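Local coordinates for nucleosome assembly protein (Plasmodium falciparum, PDB 5X7V) that probably binds histones as a chaperone of the nucleosome assembly protein family and so takes part in nucleosome assembly, at residues D42-A53 with I70-D80. Residues are numbered along the deposited sequence; the frame is centred on the assembly and turned at random.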
ATOM      1  N   ASP A  42       2.651 -14.153 -20.167  1.00 53.91           N
ATOM      2  CA  ASP A  42       4.060 -14.367 -20.476  1.00 53.08           C
ATOM      3  C   ASP A  42       4.259 -14.829 -21.922  1.00 53.54           C
ATOM      4  O   ASP A  42       5.283 -14.553 -22.542  1.00 52.80           O
ATOM      5  CB  ASP A  42       4.685 -15.408 -19.537  1.00 52.84           C
ATOM      6  CG  ASP A  42       5.226 -14.804 -18.242  1.00 56.72           C
ATOM      7  OD1 ASP A  42       5.418 -13.562 -18.174  1.00 55.30           O
ATOM      8  OD2 ASP A  42       5.511 -15.596 -17.301  1.00 57.49           O
ATOM      9  N   GLU A  43       3.291 -15.566 -22.441  1.00 53.35           N
ATOM     10  CA  GLU A  43       3.385 -16.075 -23.791  1.00 56.12           C
ATOM     11  C   GLU A  43       3.249 -14.931 -24.783  1.00 56.08           C
ATOM     12  O   GLU A  43       3.850 -14.945 -25.846  1.00 54.28           O
ATOM     13  CB  GLU A  43       2.318 -17.133 -24.045  1.00 58.63           C
ATOM     14  CG  GLU A  43       2.550 -18.423 -23.309  1.00 57.21           C
ATOM     15  CD  GLU A  43       1.410 -19.420 -23.496  1.00 68.95           C
ATOM     16  OE1 GLU A  43       0.683 -19.346 -24.521  1.00 60.41           O
ATOM     17  OE2 GLU A  43       1.251 -20.288 -22.609  1.00 81.87           O
ATOM     18  N   ILE A  44       2.461 -13.930 -24.423  1.00 54.78           N
ATOM     19  CA  ILE A  44       2.303 -12.759 -25.272  1.00 56.37           C
ATOM     20  C   ILE A  44       3.543 -11.869 -25.224  1.00 62.52           C
ATOM     21  O   ILE A  44       3.952 -11.293 -26.242  1.00 56.02           O
ATOM     22  CB  ILE A  44       1.079 -11.942 -24.871  1.00 49.82           C
ATOM     23  CG1 ILE A  44      -0.116 -12.870 -24.680  1.00 56.36           C
ATOM     24  CG2 ILE A  44       0.773 -10.923 -25.939  1.00 55.53           C
ATOM     25  CD1 ILE A  44      -1.360 -12.190 -24.228  1.00 53.07           C
ATOM     26  N   ILE A  45       4.131 -11.756 -24.036  1.00 53.58           N
ATOM     27  CA  ILE A  45       5.330 -10.964 -23.856  1.00 53.62           C
ATOM     28  C   ILE A  45       6.421 -11.528 -24.737  1.00 53.11           C
ATOM     29  O   ILE A  45       7.181 -10.778 -25.323  1.00 55.20           O
ATOM     30  CB  ILE A  45       5.756 -10.929 -22.383  1.00 51.82           C
ATOM     31  CG1 ILE A  45       4.733 -10.097 -21.600  1.00 51.64           C
ATOM     32  CG2 ILE A  45       7.142 -10.332 -22.248  1.00 51.71           C
ATOM     33  CD1 ILE A  45       4.719 -10.270 -20.115  1.00 51.44           C
ATOM     34  N   GLN A  46       6.438 -12.850 -24.878  1.00 55.52           N
ATOM     35  CA  GLN A  46       7.407 -13.546 -25.724  1.00 55.29           C
ATOM     36  C   GLN A  46       7.325 -13.130 -27.169  1.00 54.98           C
ATOM     37  O   GLN A  46       8.297 -13.255 -27.905  1.00 62.85           O
ATOM     38  CB  GLN A  46       7.217 -15.064 -25.645  1.00 53.06           C
ATOM     39  CG  GLN A  46       7.809 -15.702 -24.419  1.00 53.39           C
ATOM     40  CD  GLN A  46       7.902 -17.214 -24.519  1.00 61.43           C
ATOM     41  OE1 GLN A  46       6.906 -17.892 -24.790  1.00 68.72           O
ATOM     42  NE2 GLN A  46       9.105 -17.756 -24.290  1.00 59.38           N
ATOM     43  N   LYS A  47       6.159 -12.659 -27.577  1.00 52.09           N
ATOM     44  CA  LYS A  47       5.928 -12.351 -28.963  1.00 49.82           C
ATOM     45  C   LYS A  47       6.063 -10.853 -29.202  1.00 49.82           C
ATOM     46  O   LYS A  47       5.775 -10.365 -30.296  1.00 49.82           O
ATOM     47  CB  LYS A  47       4.544 -12.850 -29.373  1.00 57.26           C
ATOM     48  CG  LYS A  47       4.324 -14.334 -29.121  1.00 60.83           C
ATOM     49  CD  LYS A  47       3.420 -14.994 -30.121  1.00 72.42           C
ATOM     50  CE  LYS A  47       2.085 -15.401 -29.518  1.00 90.40           C
ATOM     51  NZ  LYS A  47       1.108 -15.687 -30.601  1.00 96.05           N
ATOM     52  N   ILE A  48       6.499 -10.131 -28.165  1.00 53.98           N
ATOM     53  CA  ILE A  48       6.636  -8.664 -28.219  1.00 53.43           C
ATOM     54  C   ILE A  48       8.089  -8.286 -27.986  1.00 52.49           C
ATOM     55  O   ILE A  48       8.557  -8.287 -26.837  1.00 53.55           O
ATOM     56  CB  ILE A  48       5.765  -7.914 -27.170  1.00 49.82           C
ATOM     57  CG1 ILE A  48       4.291  -8.188 -27.386  1.00 60.83           C
ATOM     58  CG2 ILE A  48       5.961  -6.437 -27.282  1.00 60.83           C
ATOM     59  CD1 ILE A  48       3.417  -7.610 -26.316  1.00 72.42           C
ATOM     60  N   PRO A  49       8.803  -7.951 -29.076  1.00 51.36           N
ATOM     61  CA  PRO A  49      10.244  -7.712 -29.160  1.00 51.78           C
ATOM     62  C   PRO A  49      10.800  -6.703 -28.152  1.00 55.56           C
ATOM     63  O   PRO A  49      10.505  -5.506 -28.247  1.00 51.15           O
ATOM     64  CB  PRO A  49      10.417  -7.194 -30.581  1.00 51.62           C
ATOM     65  CG  PRO A  49       9.314  -7.767 -31.318  1.00 49.82           C
ATOM     66  CD  PRO A  49       8.164  -7.754 -30.382  1.00 52.56           C
ATOM     67  N   GLY A  50      11.614  -7.198 -27.220  1.00 49.82           N
ATOM     68  CA  GLY A  50      12.244  -6.363 -26.222  1.00 49.82           C
ATOM     69  C   GLY A  50      11.267  -5.695 -25.282  1.00 51.75           C
ATOM     70  O   GLY A  50      11.470  -4.549 -24.895  1.00 49.82           O
ATOM     71  N   PHE A  51      10.212  -6.421 -24.915  1.00 56.57           N
ATOM     72  CA  PHE A  51       9.132  -5.893 -24.085  1.00 54.11           C
ATOM     73  C   PHE A  51       9.578  -5.416 -22.710  1.00 52.44           C
ATOM     74  O   PHE A  51       9.226  -4.317 -22.308  1.00 54.23           O
ATOM     75  CB  PHE A  51       8.022  -6.939 -23.911  1.00 55.21           C
ATOM     76  CG  PHE A  51       6.978  -6.559 -22.879  1.00 49.82           C
ATOM     77  CD1 PHE A  51       5.833  -5.900 -23.250  1.00 52.01           C
ATOM     78  CD2 PHE A  51       7.151  -6.868 -21.532  1.00 58.94           C
ATOM     79  CE1 PHE A  51       4.894  -5.550 -22.313  1.00 52.45           C
ATOM     80  CE2 PHE A  51       6.213  -6.511 -20.597  1.00 51.54           C
ATOM     81  CZ  PHE A  51       5.086  -5.851 -20.995  1.00 51.38           C
ATOM     82  N   TRP A  52      10.300  -6.226 -21.949  1.00 49.82           N
ATOM     83  CA  TRP A  52      10.594  -5.774 -20.594  1.00 55.72           C
ATOM     84  C   TRP A  52      11.558  -4.621 -20.630  1.00 56.89           C
ATOM     85  O   TRP A  52      11.406  -3.696 -19.851  1.00 68.40           O
ATOM     86  CB  TRP A  52      11.125  -6.902 -19.705  1.00 59.52           C
ATOM     87  CG  TRP A  52      10.006  -7.791 -19.225  1.00 54.40           C
ATOM     88  CD1 TRP A  52       9.767  -9.078 -19.598  1.00 49.82           C
ATOM     89  CD2 TRP A  52       8.954  -7.431 -18.321  1.00 52.46           C
ATOM     90  NE1 TRP A  52       8.639  -9.549 -18.979  1.00 49.82           N
ATOM     91  CE2 TRP A  52       8.113  -8.559 -18.194  1.00 55.50           C
ATOM     92  CE3 TRP A  52       8.636  -6.266 -17.615  1.00 49.82           C
ATOM     93  CZ2 TRP A  52       6.972  -8.560 -17.366  1.00 51.33           C
ATOM     94  CZ3 TRP A  52       7.497  -6.266 -16.802  1.00 56.11           C
ATOM     95  CH2 TRP A  52       6.683  -7.413 -16.684  1.00 49.82           C
ATOM     96  N   ALA A  53      12.515  -4.642 -21.551  1.00 60.13           N
ATOM     97  CA  ALA A  53      13.463  -3.540 -21.682  1.00 60.13           C
ATOM     98  C   ALA A  53      12.726  -2.221 -21.807  1.00 60.13           C
ATOM     99  O   ALA A  53      12.989  -1.282 -21.071  1.00 63.04           O
ATOM    100  CB  ALA A  53      14.375  -3.751 -22.878  1.00 60.13           C
ATOM    101  N   ILE A  70      20.344  -1.774 -21.241  1.00 53.84           N
ATOM    102  CA  ILE A  70      19.308  -2.097 -22.204  1.00 53.39           C
ATOM    103  C   ILE A  70      19.769  -3.240 -23.061  1.00 51.79           C
ATOM    104  O   ILE A  70      18.958  -4.066 -23.482  1.00 52.14           O
ATOM    105  CB  ILE A  70      18.949  -0.893 -23.094  1.00 54.76           C
ATOM    106  CG1 ILE A  70      18.515   0.291 -22.244  1.00 59.43           C
ATOM    107  CG2 ILE A  70      17.831  -1.233 -24.055  1.00 54.61           C
ATOM    108  CD1 ILE A  70      18.110   1.470 -23.069  1.00 54.43           C
ATOM    109  N   ASP A  71      21.076  -3.297 -23.300  1.00 53.14           N
ATOM    110  CA  ASP A  71      21.664  -4.339 -24.154  1.00 54.89           C
ATOM    111  C   ASP A  71      21.379  -5.736 -23.638  1.00 51.80           C
ATOM    112  O   ASP A  71      21.051  -6.627 -24.412  1.00 52.06           O
ATOM    113  CB  ASP A  71      23.183  -4.151 -24.298  1.00 62.19           C
ATOM    114  CG  ASP A  71      23.547  -3.149 -25.374  1.00 68.65           C
ATOM    115  OD1 ASP A  71      22.860  -3.160 -26.427  1.00 65.97           O
ATOM    116  OD2 ASP A  71      24.504  -2.355 -25.165  1.00 71.02           O
ATOM    117  N   ILE A  72      21.501  -5.911 -22.328  1.00 53.38           N
ATOM    118  CA  ILE A  72      21.165  -7.172 -21.670  1.00 53.61           C
ATOM    119  C   ILE A  72      19.642  -7.330 -21.526  1.00 54.27           C
ATOM    120  O   ILE A  72      19.070  -8.327 -21.957  1.00 49.82           O
ATOM    121  CB  ILE A  72      21.833  -7.273 -20.273  1.00 56.06           C
ATOM    122  CG1 ILE A  72      23.366  -7.199 -20.380  1.00 49.82           C
ATOM    123  CG2 ILE A  72      21.452  -8.581 -19.607  1.00 53.30           C
ATOM    124  CD1 ILE A  72      23.962  -5.860 -20.082  1.00 52.95           C
ATOM    125  N   LEU A  73      18.992  -6.315 -20.962  1.00 52.53           N
ATOM    126  CA  LEU A  73      17.539  -6.324 -20.796  1.00 52.59           C
ATOM    127  C   LEU A  73      16.779  -6.637 -22.076  1.00 53.29           C
ATOM    128  O   LEU A  73      15.678  -7.195 -22.022  1.00 54.50           O
ATOM    129  CB  LEU A  73      17.033  -4.984 -20.236  1.00 57.36           C
ATOM    130  CG  LEU A  73      17.251  -4.656 -18.746  1.00 53.75           C
ATOM    131  CD1 LEU A  73      16.636  -3.309 -18.386  1.00 54.54           C
ATOM    132  CD2 LEU A  73      16.742  -5.739 -17.831  1.00 49.82           C
ATOM    133  N   ASN A  74      17.355  -6.288 -23.222  1.00 52.28           N
ATOM    134  CA  ASN A  74      16.746  -6.603 -24.519  1.00 53.00           C
ATOM    135  C   ASN A  74      16.628  -8.099 -24.811  1.00 52.28           C
ATOM    136  O   ASN A  74      16.074  -8.499 -25.828  1.00 49.82           O
ATOM    137  CB  ASN A  74      17.536  -5.931 -25.631  1.00 55.49           C
ATOM    138  CG  ASN A  74      16.945  -4.596 -26.038  1.00 54.39           C
ATOM    139  OD1 ASN A  74      15.728  -4.396 -25.947  1.00 53.01           O
ATOM    140  ND2 ASN A  74      17.797  -3.682 -26.507  1.00 53.33           N
ATOM    141  N   HIS A  75      17.171  -8.913 -23.906  1.00 57.32           N
ATOM    142  CA  HIS A  75      17.113 -10.375 -23.993  1.00 53.10           C
ATOM    143  C   HIS A  75      16.466 -10.944 -22.730  1.00 53.17           C
ATOM    144  O   HIS A  75      16.568 -12.126 -22.440  1.00 49.82           O
ATOM    145  CB  HIS A  75      18.513 -10.962 -24.205  1.00 51.32           C
ATOM    146  CG  HIS A  75      19.270 -10.312 -25.324  1.00 51.74           C
ATOM    147  ND1 HIS A  75      19.141 -10.701 -26.638  1.00 53.56           N
ATOM    148  CD2 HIS A  75      20.126  -9.264 -25.323  1.00 51.66           C
ATOM    149  CE1 HIS A  75      19.905  -9.935 -27.401  1.00 51.21           C
ATOM    150  NE2 HIS A  75      20.510  -9.054 -26.627  1.00 49.82           N
ATOM    151  N   LEU A  76      15.809 -10.081 -21.970  1.00 56.34           N
ATOM    152  CA  LEU A  76      14.984 -10.538 -20.863  1.00 52.22           C
ATOM    153  C   LEU A  76      13.719 -11.129 -21.488  1.00 56.61           C
ATOM    154  O   LEU A  76      12.818 -10.396 -21.901  1.00 49.82           O
ATOM    155  CB  LEU A  76      14.669  -9.391 -19.883  1.00 51.62           C
ATOM    156  CG  LEU A  76      13.942  -9.742 -18.577  1.00 51.67           C
ATOM    157  CD1 LEU A  76      14.669 -10.862 -17.917  1.00 52.91           C
ATOM    158  CD2 LEU A  76      13.836  -8.578 -17.593  1.00 49.82           C
ATOM    159  N   VAL A  77      13.675 -12.457 -21.589  1.00 56.88           N
ATOM    160  CA  VAL A  77      12.554 -13.130 -22.213  1.00 51.52           C
ATOM    161  C   VAL A  77      11.427 -13.318 -21.191  1.00 51.72           C
ATOM    162  O   VAL A  77      10.271 -13.484 -21.577  1.00 52.81           O
ATOM    163  CB  VAL A  77      12.951 -14.525 -22.813  1.00 51.21           C
ATOM    164  CG1 VAL A  77      14.044 -14.407 -23.829  1.00 50.28           C
ATOM    165  CG2 VAL A  77      13.376 -15.480 -21.740  1.00 53.95           C
ATOM    166  N   LYS A  78      11.754 -13.278 -19.899  1.00 49.82           N
ATOM    167  CA  LYS A  78      10.785 -13.638 -18.856  1.00 51.61           C
ATOM    168  C   LYS A  78      11.072 -13.008 -17.500  1.00 53.03           C
ATOM    169  O   LYS A  78      12.198 -13.088 -16.983  1.00 51.50           O
ATOM    170  CB  LYS A  78      10.740 -15.158 -18.683  1.00 51.85           C
ATOM    171  CG  LYS A  78       9.420 -15.712 -18.195  1.00 51.44           C
ATOM    172  CD  LYS A  78       9.117 -17.041 -18.874  1.00 52.03           C
ATOM    173  CE  LYS A  78       7.939 -17.723 -18.241  1.00 52.13           C
ATOM    174  NZ  LYS A  78       8.088 -17.660 -16.794  1.00 51.01           N
ATOM    175  N   LEU A  79      10.039 -12.411 -16.916  1.00 49.82           N
ATOM    176  CA  LEU A  79      10.134 -11.825 -15.588  1.00 52.87           C
ATOM    177  C   LEU A  79       8.982 -12.364 -14.771  1.00 52.21           C
ATOM    178  O   LEU A  79       7.843 -12.338 -15.234  1.00 55.51           O
ATOM    179  CB  LEU A  79      10.081 -10.297 -15.665  1.00 52.48           C
ATOM    180  CG  LEU A  79      10.544  -9.387 -14.527  1.00 51.27           C
ATOM    181  CD1 LEU A  79      10.598  -7.977 -15.073  1.00 49.82           C
ATOM    182  CD2 LEU A  79       9.612  -9.458 -13.338  1.00 49.82           C
ATOM    183  N   ASP A  80       9.245 -12.865 -13.571  1.00 52.20           N
ATOM    184  CA  ASP A  80       8.131 -13.374 -12.779  1.00 52.05           C
ATOM    185  C   ASP A  80       8.176 -13.020 -11.333  1.00 52.70           C
ATOM    186  O   ASP A  80       9.197 -13.123 -10.674  1.00 53.69           O
ATOM    187  CB  ASP A  80       8.008 -14.881 -12.914  1.00 51.99           C
ATOM    188  CG  ASP A  80       7.340 -15.263 -14.209  1.00 58.05           C
ATOM    189  OD1 ASP A  80       8.046 -15.225 -15.241  1.00 56.22           O
ATOM    190  OD2 ASP A  80       6.110 -15.530 -14.219  1.00 58.38           O
TER
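Where the long dimerisation helix 2-45 of this NAP-family chaperone gives way to its globular domain, W52, at the start of helix 51-56, lies against L79 of strand 76-82, outermost in the chain's four-stranded antiparallel sheet. L79 crosses the indole at about a right angle: its CD1 sits over the six-membered ring, 3.7 Å from the centroid and 16° off the normal, a CH-pi contact, while CB reaches W52 CE2 at 3.6 Å. The opposite indole face is covered by F51, whose ring also meets F5 of the second subunit. A chi1 of -173° turns the L76 side chain away from its own N, and CD2 comes to 3.8 Å from W52 CB. A53, next to W52, packs its CB on L73 CB at 3.9 Å, joining helices 51-56 and 68-73. V77 and K78 form a classic beta bulge facing I96. From it, K78 NZ donates a hydrogen bond to D80 OD1 (2.9 Å), from above the carboxylate plane, and a weak one to D42 OD2 (3.3 Å) on the long helix, both within salt bridges. The carboxylates of D42 and D80, planes 75° apart, approach from opposite directions, and the shared ammonium probably offsets their repulsion.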